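PDB 5JJP: nonribosomal peptide synthase from Streptomyces sp. MJ635-86F5, which activates aliphatic beta-amino acids by adenylation, a reaction in which it probably binds and consumes ATP. Local coordinates for residues D70-E75 with A97-L102; A206-I211 with G237-L242; R253-F258 with L266-I271. One frame throughout, in Å; residues are numbered along the deposited sequence.

Interaction 1 of 3, residues D70-E75 with A97-L102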
ATOM      1  N   ASP A  70      -7.593   6.652  17.917  1.00 17.11           N
ATOM      2  CA  ASP A  70      -7.155   7.293  19.135  1.00 17.45           C
ATOM      3  C   ASP A  70      -7.398   6.380  20.380  1.00 17.53           C
ATOM      4  O   ASP A  70      -6.558   6.368  21.308  1.00 15.22           O
ATOM      5  CB  ASP A  70      -7.860   8.647  19.327  1.00 19.37           C
ATOM      6  CG  ASP A  70      -7.375   9.715  18.336  1.00 20.25           C
ATOM      7  OD1 ASP A  70      -6.344   9.526  17.705  1.00 16.40           O
ATOM      8  OD2 ASP A  70      -8.110  10.717  18.126  1.00 23.38           O
ATOM      9  N   ALA A  71      -8.528   5.676  20.408  1.00 15.06           N
ATOM     10  CA  ALA A  71      -8.831   4.861  21.555  1.00 15.08           C
ATOM     11  C   ALA A  71      -7.858   3.712  21.602  1.00 14.98           C
ATOM     12  O   ALA A  71      -7.357   3.343  22.652  1.00 17.02           O
ATOM     13  CB  ALA A  71     -10.241   4.373  21.499  1.00 15.07           C
ATOM     14  N   TYR A  72      -7.591   3.134  20.450  1.00 15.93           N
ATOM     15  CA  TYR A  72      -6.664   2.045  20.352  1.00 14.96           C
ATOM     16  C   TYR A  72      -5.286   2.489  20.809  1.00 17.22           C
ATOM     17  O   TYR A  72      -4.574   1.746  21.467  1.00 16.11           O
ATOM     18  CB  TYR A  72      -6.604   1.527  18.914  1.00 14.32           C
ATOM     19  CG  TYR A  72      -7.720   0.590  18.467  1.00 14.22           C
ATOM     20  CD1 TYR A  72      -8.833   0.303  19.292  1.00 14.57           C
ATOM     21  CD2 TYR A  72      -7.687   0.034  17.233  1.00 12.85           C
ATOM     22  CE1 TYR A  72      -9.851  -0.551  18.879  1.00 14.42           C
ATOM     23  CE2 TYR A  72      -8.707  -0.781  16.804  1.00 14.32           C
ATOM     24  CZ  TYR A  72      -9.804  -1.073  17.623  1.00 14.19           C
ATOM     25  OH  TYR A  72     -10.747  -1.959  17.173  1.00 13.62           O
ATOM     26  N   ALA A  73      -4.880   3.673  20.343  1.00 20.08           N
ATOM     27  CA  ALA A  73      -3.533   4.220  20.624  1.00 19.27           C
ATOM     28  C   ALA A  73      -3.315   4.414  22.097  1.00 19.88           C
ATOM     29  O   ALA A  73      -2.272   4.038  22.622  1.00 19.14           O
ATOM     30  CB  ALA A  73      -3.315   5.538  19.888  1.00 19.53           C
ATOM     31  N   ALA A  74      -4.314   4.976  22.782  1.00 20.53           N
ATOM     32  CA  ALA A  74      -4.246   5.136  24.245  1.00 21.95           C
ATOM     33  C   ALA A  74      -4.006   3.789  24.968  1.00 24.29           C
ATOM     34  O   ALA A  74      -3.128   3.692  25.818  1.00 23.38           O
ATOM     35  CB  ALA A  74      -5.522   5.793  24.772  1.00 21.63           C
ATOM     36  N   GLU A  75      -4.761   2.751  24.595  1.00 25.18           N
ATOM     37  CA  GLU A  75      -4.609   1.431  25.223  1.00 26.24           C
ATOM     38  C   GLU A  75      -3.263   0.772  24.834  1.00 25.24           C
ATOM     39  O   GLU A  75      -2.581   0.227  25.689  1.00 26.15           O
ATOM     40  CB  GLU A  75      -5.783   0.539  24.870  1.00 27.87           C
ATOM     41  CG  GLU A  75      -7.076   0.938  25.553  1.00 33.91           C
ATOM     42  CD  GLU A  75      -8.303   0.248  24.934  1.00 45.38           C
ATOM     43  OE1 GLU A  75      -8.922  -0.602  25.655  1.00 48.34           O
ATOM     44  OE2 GLU A  75      -8.655   0.546  23.729  1.00 45.58           O
ATOM     45  N   ALA A  97      -9.064  -2.892  11.701  1.00 15.36           N
ATOM     46  CA  ALA A  97      -7.654  -3.133  11.378  1.00 15.89           C
ATOM     47  C   ALA A  97      -7.014  -1.827  10.884  1.00 16.09           C
ATOM     48  O   ALA A  97      -5.840  -1.534  11.161  1.00 13.87           O
ATOM     49  CB  ALA A  97      -7.522  -4.192  10.297  1.00 16.11           C
ATOM     50  N   VAL A  98      -7.822  -1.007  10.206  1.00 16.05           N
ATOM     51  CA  VAL A  98      -7.309   0.304   9.761  1.00 16.52           C
ATOM     52  C   VAL A  98      -7.054   1.203  10.980  1.00 16.52           C
ATOM     53  O   VAL A  98      -5.997   1.824  11.103  1.00 18.05           O
ATOM     54  CB  VAL A  98      -8.275   0.972   8.754  1.00 17.11           C
ATOM     55  CG1 VAL A  98      -7.781   2.369   8.384  1.00 17.79           C
ATOM     56  CG2 VAL A  98      -8.447   0.113   7.506  1.00 15.74           C
ATOM     57  N   ALA A  99      -8.036   1.296  11.886  1.00 16.01           N
ATOM     58  CA  ALA A  99      -7.824   2.044  13.136  1.00 13.89           C
ATOM     59  C   ALA A  99      -6.528   1.549  13.846  1.00 13.11           C
ATOM     60  O   ALA A  99      -5.728   2.345  14.319  1.00 13.73           O
ATOM     61  CB  ALA A  99      -9.001   1.899  14.055  1.00 13.02           C
ATOM     62  N   ALA A 100      -6.339   0.242  13.905  1.00 13.08           N
ATOM     63  CA  ALA A 100      -5.106  -0.342  14.525  1.00 12.86           C
ATOM     64  C   ALA A 100      -3.813   0.104  13.875  1.00 13.09           C
ATOM     65  O   ALA A 100      -2.842   0.495  14.600  1.00 13.08           O
ATOM     66  CB  ALA A 100      -5.149  -1.830  14.486  1.00 12.56           C
ATOM     67  N   PHE A 101      -3.784   0.137  12.534  1.00 13.06           N
ATOM     68  CA  PHE A 101      -2.530   0.540  11.892  1.00 14.19           C
ATOM     69  C   PHE A 101      -2.299   2.029  12.007  1.00 14.66           C
ATOM     70  O   PHE A 101      -1.166   2.459  12.227  1.00 15.66           O
ATOM     71  CB  PHE A 101      -2.305  -0.084  10.507  1.00 14.70           C
ATOM     72  CG  PHE A 101      -3.043   0.549   9.361  1.00 14.11           C
ATOM     73  CD1 PHE A 101      -3.835  -0.246   8.540  1.00 14.40           C
ATOM     74  CD2 PHE A 101      -2.797   1.857   8.982  1.00 14.84           C
ATOM     75  CE1 PHE A 101      -4.491   0.287   7.466  1.00 13.99           C
ATOM     76  CE2 PHE A 101      -3.401   2.387   7.874  1.00 14.30           C
ATOM     77  CZ  PHE A 101      -4.252   1.597   7.115  1.00 14.18           C
ATOM     78  N   LEU A 102      -3.384   2.803  12.010  1.00 14.15           N
ATOM     79  CA  LEU A 102      -3.286   4.197  12.310  1.00 14.05           C
ATOM     80  C   LEU A 102      -2.781   4.434  13.757  1.00 13.82           C
ATOM     81  O   LEU A 102      -2.020   5.396  14.025  1.00 13.21           O
ATOM     82  CB  LEU A 102      -4.637   4.909  12.070  1.00 14.33           C
ATOM     83  CG  LEU A 102      -5.092   5.047  10.637  1.00 14.65           C
ATOM     84  CD1 LEU A 102      -6.493   5.668  10.577  1.00 14.92           C
ATOM     85  CD2 LEU A 102      -4.127   5.893   9.835  1.00 13.85           C
TER
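The hydroxyl of Tyr-72 hydrogen-bonds to Gly-156 O at the end of strand 151-156, and that grip holds the ring along the flank of helix 95-107, where it meets Ala-99 and Ala-100. The ring reaches this helix with the CD2–CE2 side leading. Tyr-72 CD2 stands 3.6 Å from Ala-100 N, which lies near the ring plane at its edge, and Ala-100 CB is at 4.2 Å from the same carbon. Ala-99 CB approaches obliquely, 3.9 Å from Tyr-72 CE2. The orientation follows from the torsions: CG is anti to the carbonyl carbon (chi1 -80°), and the ring plane nearly contains the CA–CB bond (chi2 6°), which turns CD1 back over its own helix and sends CD2 forward. Both helices are part of the five-layered alpha-beta-alpha-beta-alpha sandwich; helix 95-107 makes the beta-alpha-beta crossover from strand 87-90 to its parallel neighbour 111-114. The small side chains of Ala-99 and Ala-100 let the tyrosine ring lie close to the helix backbone, and the two CA atoms of Tyr-72 and Ala-100 are 6.5 Å apart. With an alanine in place of the tyrosine, the carbonyl of Gly-156 would probably lose its phenolic partner and a gap would open beside the two alanine methyls. Leu-102 extends the interface onto Leu-65 and Ala-69, while Val-98 and Phe-101 face helix 232-243 instead.

Interaction 2 of 3, residues A206-I211 with G237-L242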
ATOM      1  N   ALA A 206       5.474  10.684   0.901  1.00 12.83           N
ATOM      2  CA  ALA A 206       5.928  11.300  -0.375  1.00 12.67           C
ATOM      3  C   ALA A 206       5.259  10.598  -1.548  1.00 12.56           C
ATOM      4  O   ALA A 206       4.923  11.205  -2.525  1.00 14.12           O
ATOM      5  CB  ALA A 206       7.446  11.230  -0.490  1.00 12.61           C
ATOM      6  N   PHE A 207       5.070   9.295  -1.411  1.00 12.87           N
ATOM      7  CA  PHE A 207       4.351   8.543  -2.357  1.00 13.15           C
ATOM      8  C   PHE A 207       2.899   9.084  -2.554  1.00 13.95           C
ATOM      9  O   PHE A 207       2.490   9.352  -3.651  1.00 12.64           O
ATOM     10  CB  PHE A 207       4.312   7.103  -1.948  1.00 13.58           C
ATOM     11  CG  PHE A 207       3.530   6.255  -2.887  1.00 16.31           C
ATOM     12  CD1 PHE A 207       4.010   5.976  -4.144  1.00 18.08           C
ATOM     13  CD2 PHE A 207       2.247   5.787  -2.543  1.00 17.25           C
ATOM     14  CE1 PHE A 207       3.254   5.239  -5.057  1.00 19.64           C
ATOM     15  CE2 PHE A 207       1.506   5.047  -3.430  1.00 17.41           C
ATOM     16  CZ  PHE A 207       2.013   4.763  -4.684  1.00 18.30           C
ATOM     17  N   HIS A 208       2.126   9.178  -1.478  1.00 14.24           N
ATOM     18  CA  HIS A 208       0.752   9.629  -1.578  1.00 14.79           C
ATOM     19  C   HIS A 208       0.696  11.065  -2.113  1.00 16.31           C
ATOM     20  O   HIS A 208      -0.120  11.374  -2.953  1.00 15.86           O
ATOM     21  CB  HIS A 208       0.063   9.477  -0.238  1.00 14.85           C
ATOM     22  CG  HIS A 208      -0.065   8.058   0.154  1.00 15.78           C
ATOM     23  ND1 HIS A 208      -0.797   7.164  -0.596  1.00 15.44           N
ATOM     24  CD2 HIS A 208       0.552   7.337   1.114  1.00 16.85           C
ATOM     25  CE1 HIS A 208      -0.680   5.962  -0.071  1.00 16.41           C
ATOM     26  NE2 HIS A 208       0.156   6.035   0.954  1.00 18.25           N
ATOM     27  N   ARG A 209       1.617  11.911  -1.667  1.00 16.33           N
ATOM     28  CA  ARG A 209       1.662  13.261  -2.172  1.00 17.46           C
ATOM     29  C   ARG A 209       1.823  13.301  -3.691  1.00 18.38           C
ATOM     30  O   ARG A 209       1.143  14.070  -4.388  1.00 17.04           O
ATOM     31  CB  ARG A 209       2.821  14.036  -1.545  1.00 17.88           C
ATOM     32  CG  ARG A 209       2.573  14.569  -0.159  1.00 17.62           C
ATOM     33  CD  ARG A 209       3.589  15.696   0.066  1.00 20.11           C
ATOM     34  NE  ARG A 209       4.870  15.150   0.319  1.00 19.41           N
ATOM     35  CZ  ARG A 209       6.020  15.356  -0.327  1.00 21.12           C
ATOM     36  NH1 ARG A 209       6.191  16.248  -1.298  1.00 20.87           N
ATOM     37  NH2 ARG A 209       7.069  14.637   0.108  1.00 20.47           N
ATOM     38  N   GLY A 210       2.797  12.549  -4.189  1.00 18.16           N
ATOM     39  CA  GLY A 210       3.027  12.478  -5.617  1.00 18.06           C
ATOM     40  C   GLY A 210       1.798  11.927  -6.341  1.00 19.83           C
ATOM     41  O   GLY A 210       1.360  12.519  -7.329  1.00 21.87           O
ATOM     42  N   ILE A 211       1.255  10.796  -5.881  1.00 17.33           N
ATOM     43  CA  ILE A 211       0.187  10.142  -6.611  1.00 18.45           C
ATOM     44  C   ILE A 211      -1.111  11.004  -6.681  1.00 16.94           C
ATOM     45  O   ILE A 211      -1.725  11.071  -7.706  1.00 15.42           O
ATOM     46  CB  ILE A 211      -0.075   8.739  -6.037  1.00 21.03           C
ATOM     47  CG1 ILE A 211       1.078   7.782  -6.428  1.00 22.69           C
ATOM     48  CG2 ILE A 211      -1.365   8.146  -6.560  1.00 22.05           C
ATOM     49  CD1 ILE A 211       1.132   7.404  -7.902  1.00 20.98           C
ATOM     50  N   GLY A 237      -3.614   1.050  -1.021  1.00 14.03           N
ATOM     51  CA  GLY A 237      -4.868   1.392  -1.643  1.00 13.74           C
ATOM     52  C   GLY A 237      -5.759   2.049  -0.650  1.00 13.99           C
ATOM     53  O   GLY A 237      -6.423   3.054  -0.943  1.00 15.67           O
ATOM     54  N   ILE A 238      -5.746   1.533   0.561  1.00 13.51           N
ATOM     55  CA  ILE A 238      -6.578   2.080   1.594  1.00 12.51           C
ATOM     56  C   ILE A 238      -6.045   3.422   1.953  1.00 12.74           C
ATOM     57  O   ILE A 238      -6.826   4.396   2.081  1.00 12.09           O
ATOM     58  CB  ILE A 238      -6.610   1.191   2.821  1.00 12.46           C
ATOM     59  CG1 ILE A 238      -7.387  -0.097   2.515  1.00 12.49           C
ATOM     60  CG2 ILE A 238      -7.260   1.902   4.001  1.00 11.84           C
ATOM     61  CD1 ILE A 238      -7.382  -1.070   3.678  1.00 12.74           C
ATOM     62  N   ALA A 239      -4.724   3.505   2.082  1.00 12.58           N
ATOM     63  CA  ALA A 239      -4.053   4.775   2.491  1.00 12.83           C
ATOM     64  C   ALA A 239      -4.273   5.875   1.504  1.00 12.33           C
ATOM     65  O   ALA A 239      -4.578   6.983   1.869  1.00 12.24           O
ATOM     66  CB  ALA A 239      -2.563   4.588   2.713  1.00 12.48           C
ATOM     67  N   LEU A 240      -4.128   5.549   0.238  1.00 13.13           N
ATOM     68  CA  LEU A 240      -4.272   6.563  -0.765  1.00 14.03           C
ATOM     69  C   LEU A 240      -5.750   7.016  -0.843  1.00 14.29           C
ATOM     70  O   LEU A 240      -6.019   8.176  -1.061  1.00 15.34           O
ATOM     71  CB  LEU A 240      -3.794   6.045  -2.102  1.00 14.51           C
ATOM     72  CG  LEU A 240      -4.045   6.989  -3.281  1.00 15.09           C
ATOM     73  CD1 LEU A 240      -3.274   8.293  -3.144  1.00 15.65           C
ATOM     74  CD2 LEU A 240      -3.736   6.301  -4.588  1.00 15.44           C
ATOM     75  N   THR A 241      -6.676   6.070  -0.697  1.00 13.62           N
ATOM     76  CA  THR A 241      -8.069   6.348  -0.758  1.00 13.21           C
ATOM     77  C   THR A 241      -8.444   7.349   0.366  1.00 13.19           C
ATOM     78  O   THR A 241      -9.128   8.326   0.116  1.00 12.19           O
ATOM     79  CB  THR A 241      -8.890   5.064  -0.622  1.00 13.89           C
ATOM     80  OG1 THR A 241      -8.659   4.203  -1.747  1.00 12.62           O
ATOM     81  CG2 THR A 241     -10.417   5.404  -0.506  1.00 13.83           C
ATOM     82  N   LEU A 242      -7.996   7.071   1.589  1.00 12.80           N
ATOM     83  CA  LEU A 242      -8.248   7.923   2.714  1.00 12.96           C
ATOM     84  C   LEU A 242      -7.595   9.269   2.531  1.00 13.70           C
ATOM     85  O   LEU A 242      -8.220  10.314   2.789  1.00 13.43           O
ATOM     86  CB  LEU A 242      -7.744   7.285   4.022  1.00 13.15           C
ATOM     87  CG  LEU A 242      -8.475   6.048   4.514  1.00 13.72           C
ATOM     88  CD1 LEU A 242      -7.765   5.453   5.682  1.00 13.58           C
ATOM     89  CD2 LEU A 242      -9.888   6.424   4.931  1.00 14.75           C
TER
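The imidazole of His-208 meets Leu-240 CD1 at its edge, in the ring plane, while Phe-207 CD2 sits over one face, 3.8 Å above it and displaced toward the rim. Ala-239 CB and Leu-240 N approach the same ring obliquely; the methyl of Ala-239 is 3.5 Å from His-208 NE2. The Phe-207 ring in turn has His-208 CE1 at its edge and Ile-211 CG1 over a face. With CG of His-208 anti to the carbonyl carbon (chi1 -66°), the imidazole projects from helix 201-212 onto the turn of helix 232-243 that holds Ala-239 and Leu-240. One turn further on, Ile-211 CG2 lies 3.6 Å from Leu-240 CD2, the side chains meeting at about a right angle. Helix 201-212 thus packs on helix 232-243, which makes the beta-alpha-beta crossover from strand 222-225 to its parallel neighbour 247-250; the short segments cross at -56° with axes 10.2 Å apart. Thr-241, pointing away from this interface, donates from OG1 to Gly-237 O at 2.6 Å, on the opposite face of that carbonyl from Thr-241 N. Tyr-34 and Leu-35 of helix 31-37 also pack on the buried His-208. Across the interface the contact is van der Waals packing: His-208 ND1 faces Leu-240 CB at 3.5 Å and has no polar partner, an environment that would probably disfavour a charged imidazole.

Interaction 3 of 3, residues R253-F258 with L266-I271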
ATOM      1  N   ARG A 253     -12.526 -11.672   1.566  1.00 32.67           N
ATOM      2  CA  ARG A 253     -12.184 -12.828   0.713  1.00 36.43           C
ATOM      3  C   ARG A 253     -13.416 -13.745   0.393  1.00 33.67           C
ATOM      4  O   ARG A 253     -13.498 -14.288  -0.688  1.00 28.20           O
ATOM      5  CB  ARG A 253     -10.917 -13.574   1.165  1.00 47.31           C
ATOM      6  CG  ARG A 253      -9.632 -13.125   0.442  1.00 56.42           C
ATOM      7  CD  ARG A 253      -8.391 -13.926   0.868  1.00 69.98           C
ATOM      8  NE  ARG A 253      -7.826 -14.802  -0.181  1.00 79.84           N
ATOM      9  CZ  ARG A 253      -8.188 -16.068  -0.447  1.00 82.14           C
ATOM     10  NH1 ARG A 253      -9.157 -16.681   0.236  1.00 82.68           N
ATOM     11  NH2 ARG A 253      -7.584 -16.730  -1.436  1.00 72.75           N
ATOM     12  N   ASP A 254     -14.413 -13.822   1.279  1.00 31.24           N
ATOM     13  CA  ASP A 254     -15.635 -14.561   0.966  1.00 33.77           C
ATOM     14  C   ASP A 254     -16.596 -13.887  -0.043  1.00 32.94           C
ATOM     15  O   ASP A 254     -17.582 -14.499  -0.427  1.00 39.66           O
ATOM     16  CB  ASP A 254     -16.415 -14.960   2.229  1.00 32.94           C
ATOM     17  CG  ASP A 254     -17.060 -13.801   2.929  1.00 33.53           C
ATOM     18  OD1 ASP A 254     -17.675 -14.064   3.964  1.00 41.59           O
ATOM     19  OD2 ASP A 254     -17.000 -12.639   2.502  1.00 34.14           O
ATOM     20  N   ARG A 255     -16.302 -12.686  -0.513  1.00 31.21           N
ATOM     21  CA  ARG A 255     -16.979 -12.150  -1.709  1.00 31.35           C
ATOM     22  C   ARG A 255     -16.140 -12.311  -2.940  1.00 28.87           C
ATOM     23  O   ARG A 255     -16.645 -12.445  -4.057  1.00 27.33           O
ATOM     24  CB  ARG A 255     -17.244 -10.672  -1.577  1.00 32.39           C
ATOM     25  CG  ARG A 255     -17.939 -10.286  -0.285  1.00 33.52           C
ATOM     26  CD  ARG A 255     -19.211 -11.069  -0.071  1.00 32.50           C
ATOM     27  NE  ARG A 255     -19.863 -10.731   1.188  1.00 35.67           N
ATOM     28  CZ  ARG A 255     -20.975  -9.990   1.312  1.00 38.41           C
ATOM     29  NH1 ARG A 255     -21.597  -9.475   0.245  1.00 42.83           N
ATOM     30  NH2 ARG A 255     -21.487  -9.765   2.507  1.00 37.86           N
ATOM     31  N   LEU A 256     -14.840 -12.352  -2.735  1.00 29.57           N
ATOM     32  CA  LEU A 256     -13.972 -12.078  -3.834  1.00 31.24           C
ATOM     33  C   LEU A 256     -13.671 -13.307  -4.650  1.00 30.12           C
ATOM     34  O   LEU A 256     -13.593 -13.223  -5.863  1.00 31.97           O
ATOM     35  CB  LEU A 256     -12.776 -11.227  -3.453  1.00 31.77           C
ATOM     36  CG  LEU A 256     -11.604 -11.159  -4.462  1.00 29.69           C
ATOM     37  CD1 LEU A 256     -11.896  -9.957  -5.341  1.00 29.25           C
ATOM     38  CD2 LEU A 256     -10.210 -11.049  -3.837  1.00 30.18           C
ATOM     39  N   ASP A 257     -13.593 -14.452  -4.002  1.00 29.83           N
ATOM     40  CA  ASP A 257     -13.320 -15.693  -4.694  1.00 34.25           C
ATOM     41  C   ASP A 257     -14.548 -16.293  -5.390  1.00 36.02           C
ATOM     42  O   ASP A 257     -14.419 -17.282  -6.105  1.00 37.05           O
ATOM     43  CB  ASP A 257     -12.608 -16.646  -3.727  1.00 39.20           C
ATOM     44  CG  ASP A 257     -11.217 -16.107  -3.318  1.00 38.76           C
ATOM     45  OD1 ASP A 257     -10.473 -15.599  -4.188  1.00 42.26           O
ATOM     46  OD2 ASP A 257     -10.901 -16.151  -2.129  1.00 42.16           O
ATOM     47  N   PHE A 258     -15.708 -15.641  -5.263  1.00 34.03           N
ATOM     48  CA  PHE A 258     -16.933 -16.110  -5.866  1.00 38.42           C
ATOM     49  C   PHE A 258     -17.470 -15.044  -6.852  1.00 35.61           C
ATOM     50  O   PHE A 258     -18.051 -14.048  -6.426  1.00 34.49           O
ATOM     51  CB  PHE A 258     -17.955 -16.355  -4.736  1.00 46.01           C
ATOM     52  CG  PHE A 258     -17.423 -17.203  -3.576  1.00 55.23           C
ATOM     53  CD1 PHE A 258     -17.905 -18.496  -3.268  1.00 57.27           C
ATOM     54  CD2 PHE A 258     -16.407 -16.691  -2.795  1.00 62.98           C
ATOM     55  CE1 PHE A 258     -17.348 -19.220  -2.212  1.00 63.05           C
ATOM     56  CE2 PHE A 258     -15.839 -17.416  -1.752  1.00 62.29           C
ATOM     57  CZ  PHE A 258     -16.311 -18.678  -1.456  1.00 63.74           C
ATOM     58  N   LEU A 266     -19.834  -5.236  -5.821  1.00 21.60           N
ATOM     59  CA  LEU A 266     -19.477  -3.982  -6.474  1.00 22.35           C
ATOM     60  C   LEU A 266     -20.705  -3.111  -6.725  1.00 22.98           C
ATOM     61  O   LEU A 266     -20.604  -1.902  -6.645  1.00 22.69           O
ATOM     62  CB  LEU A 266     -18.742  -4.197  -7.801  1.00 22.98           C
ATOM     63  CG  LEU A 266     -17.459  -5.034  -7.759  1.00 24.61           C
ATOM     64  CD1 LEU A 266     -16.794  -5.003  -9.128  1.00 24.83           C
ATOM     65  CD2 LEU A 266     -16.471  -4.569  -6.695  1.00 22.10           C
ATOM     66  N   HIS A 267     -21.855  -3.722  -7.005  1.00 24.10           N
ATOM     67  CA  HIS A 267     -23.138  -2.978  -7.003  1.00 24.89           C
ATOM     68  C   HIS A 267     -23.598  -2.595  -5.633  1.00 22.86           C
ATOM     69  O   HIS A 267     -23.927  -1.469  -5.396  1.00 24.57           O
ATOM     70  CB  HIS A 267     -24.274  -3.820  -7.650  1.00 25.85           C
ATOM     71  CG  HIS A 267     -24.228  -3.833  -9.131  1.00 26.75           C
ATOM     72  ND1 HIS A 267     -24.756  -2.808  -9.889  1.00 31.64           N
ATOM     73  CD2 HIS A 267     -23.691  -4.722 -10.007  1.00 28.05           C
ATOM     74  CE1 HIS A 267     -24.573  -3.088 -11.175  1.00 33.28           C
ATOM     75  NE2 HIS A 267     -23.946  -4.253 -11.272  1.00 28.10           N
ATOM     76  N   GLU A 268     -23.636  -3.543  -4.710  1.00 22.81           N
ATOM     77  CA  GLU A 268     -24.144  -3.239  -3.363  1.00 24.27           C
ATOM     78  C   GLU A 268     -23.428  -2.048  -2.774  1.00 22.39           C
ATOM     79  O   GLU A 268     -24.064  -1.140  -2.238  1.00 23.63           O
ATOM     80  CB  GLU A 268     -24.011  -4.452  -2.425  1.00 28.12           C
ATOM     81  CG  GLU A 268     -24.912  -4.388  -1.192  1.00 31.84           C
ATOM     82  CD  GLU A 268     -24.630  -5.488  -0.139  1.00 35.86           C
ATOM     83  OE1 GLU A 268     -23.802  -6.413  -0.363  1.00 40.96           O
ATOM     84  OE2 GLU A 268     -25.257  -5.425   0.942  1.00 41.08           O
ATOM     85  N   ALA A 269     -22.101  -2.023  -2.876  1.00 20.25           N
ATOM     86  CA  ALA A 269     -21.317  -0.920  -2.283  1.00 19.42           C
ATOM     87  C   ALA A 269     -21.077   0.258  -3.258  1.00 18.13           C
ATOM     88  O   ALA A 269     -20.354   1.181  -2.930  1.00 16.54           O
ATOM     89  CB  ALA A 269     -19.986  -1.448  -1.777  1.00 21.20           C
ATOM     90  N   ALA A 270     -21.689   0.207  -4.440  1.00 18.23           N
ATOM     91  CA  ALA A 270     -21.677   1.312  -5.380  1.00 17.77           C
ATOM     92  C   ALA A 270     -20.219   1.713  -5.626  1.00 18.27           C
ATOM     93  O   ALA A 270     -19.856   2.887  -5.576  1.00 15.77           O
ATOM     94  CB  ALA A 270     -22.492   2.489  -4.845  1.00 18.54           C
ATOM     95  N   ILE A 271     -19.424   0.716  -5.990  1.00 17.61           N
ATOM     96  CA  ILE A 271     -17.993   0.923  -6.222  1.00 18.07           C
ATOM     97  C   ILE A 271     -17.691   1.702  -7.519  1.00 16.94           C
ATOM     98  O   ILE A 271     -18.162   1.320  -8.606  1.00 17.81           O
ATOM     99  CB  ILE A 271     -17.283  -0.440  -6.269  1.00 18.32           C
ATOM    100  CG1 ILE A 271     -17.464  -1.164  -4.939  1.00 18.45           C
ATOM    101  CG2 ILE A 271     -15.809  -0.278  -6.615  1.00 19.87           C
ATOM    102  CD1 ILE A 271     -16.855  -0.442  -3.740  1.00 18.49           C
TER
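A long salt bridge at the protein surface, between Arg-255 and Glu-268, links the short helix 253-256 to the C-terminal end of the next helix, 259-268. Arg-255 NH1 and Glu-268 OE1 are 3.8 Å apart, so the attraction is one of charge, without a hydrogen bond. The carboxylate oxygen lies near the guanidinium plane, at its edge, and the two planes are only 26° apart. The Arg-255 chain is bent at its CB–CG bond (chi2 -54°) and then runs out straight, whereas Glu-268 is extended, with CG anti to the backbone N (chi1 -161°); the two side chains cross at about a right angle. A second acid joins in: Asp-254 OD2 lies in the guanidinium plane, 3.7 Å from Arg-255 NE, also long. The arginine thus stands between two carboxylates in a loose three-residue network, and its side chain also touches Phe-265. Within segment 253-258, Arg-253 NH1 and Asp-257 OD2 form a different kind of pair at 3.0 Å, the oxygen over the guanidinium face with no N-H directed at it. Just beyond Glu-268 the helix ends as Ala-270 takes a positive phi: Ile-271 N bonds to Leu-266 O at 2.9 Å and Ala-270 N to His-267 O at 3.0 Å. This is a Schellman motif, here turning the chain toward strand 273-276, one of the parallel strands of the six-stranded mixed sheet.

How the interactions relate
From the N terminus, interaction 1 closes the loop that contains strand 87-90 by bringing helices 62-77 and 95-107 together. Interaction 2 closes a later loop, which includes strand 222-225, by joining helix 201-212 to helix 232-243, and interaction 3 closes a short one between neighbouring helices after strand 247-250. The three follow in series, neither nested nor crossed. Interactions 1 and 2 touch: Val-98 of the first packs on Ile-238 and Leu-242 of the second, so helices from the two mixed sheets meet in a way consistent with the middle layer of the five-layered sandwich. Interaction 3 stands apart, its nearest atoms about 9 Å from interaction 2 and about 13 Å from interaction 1.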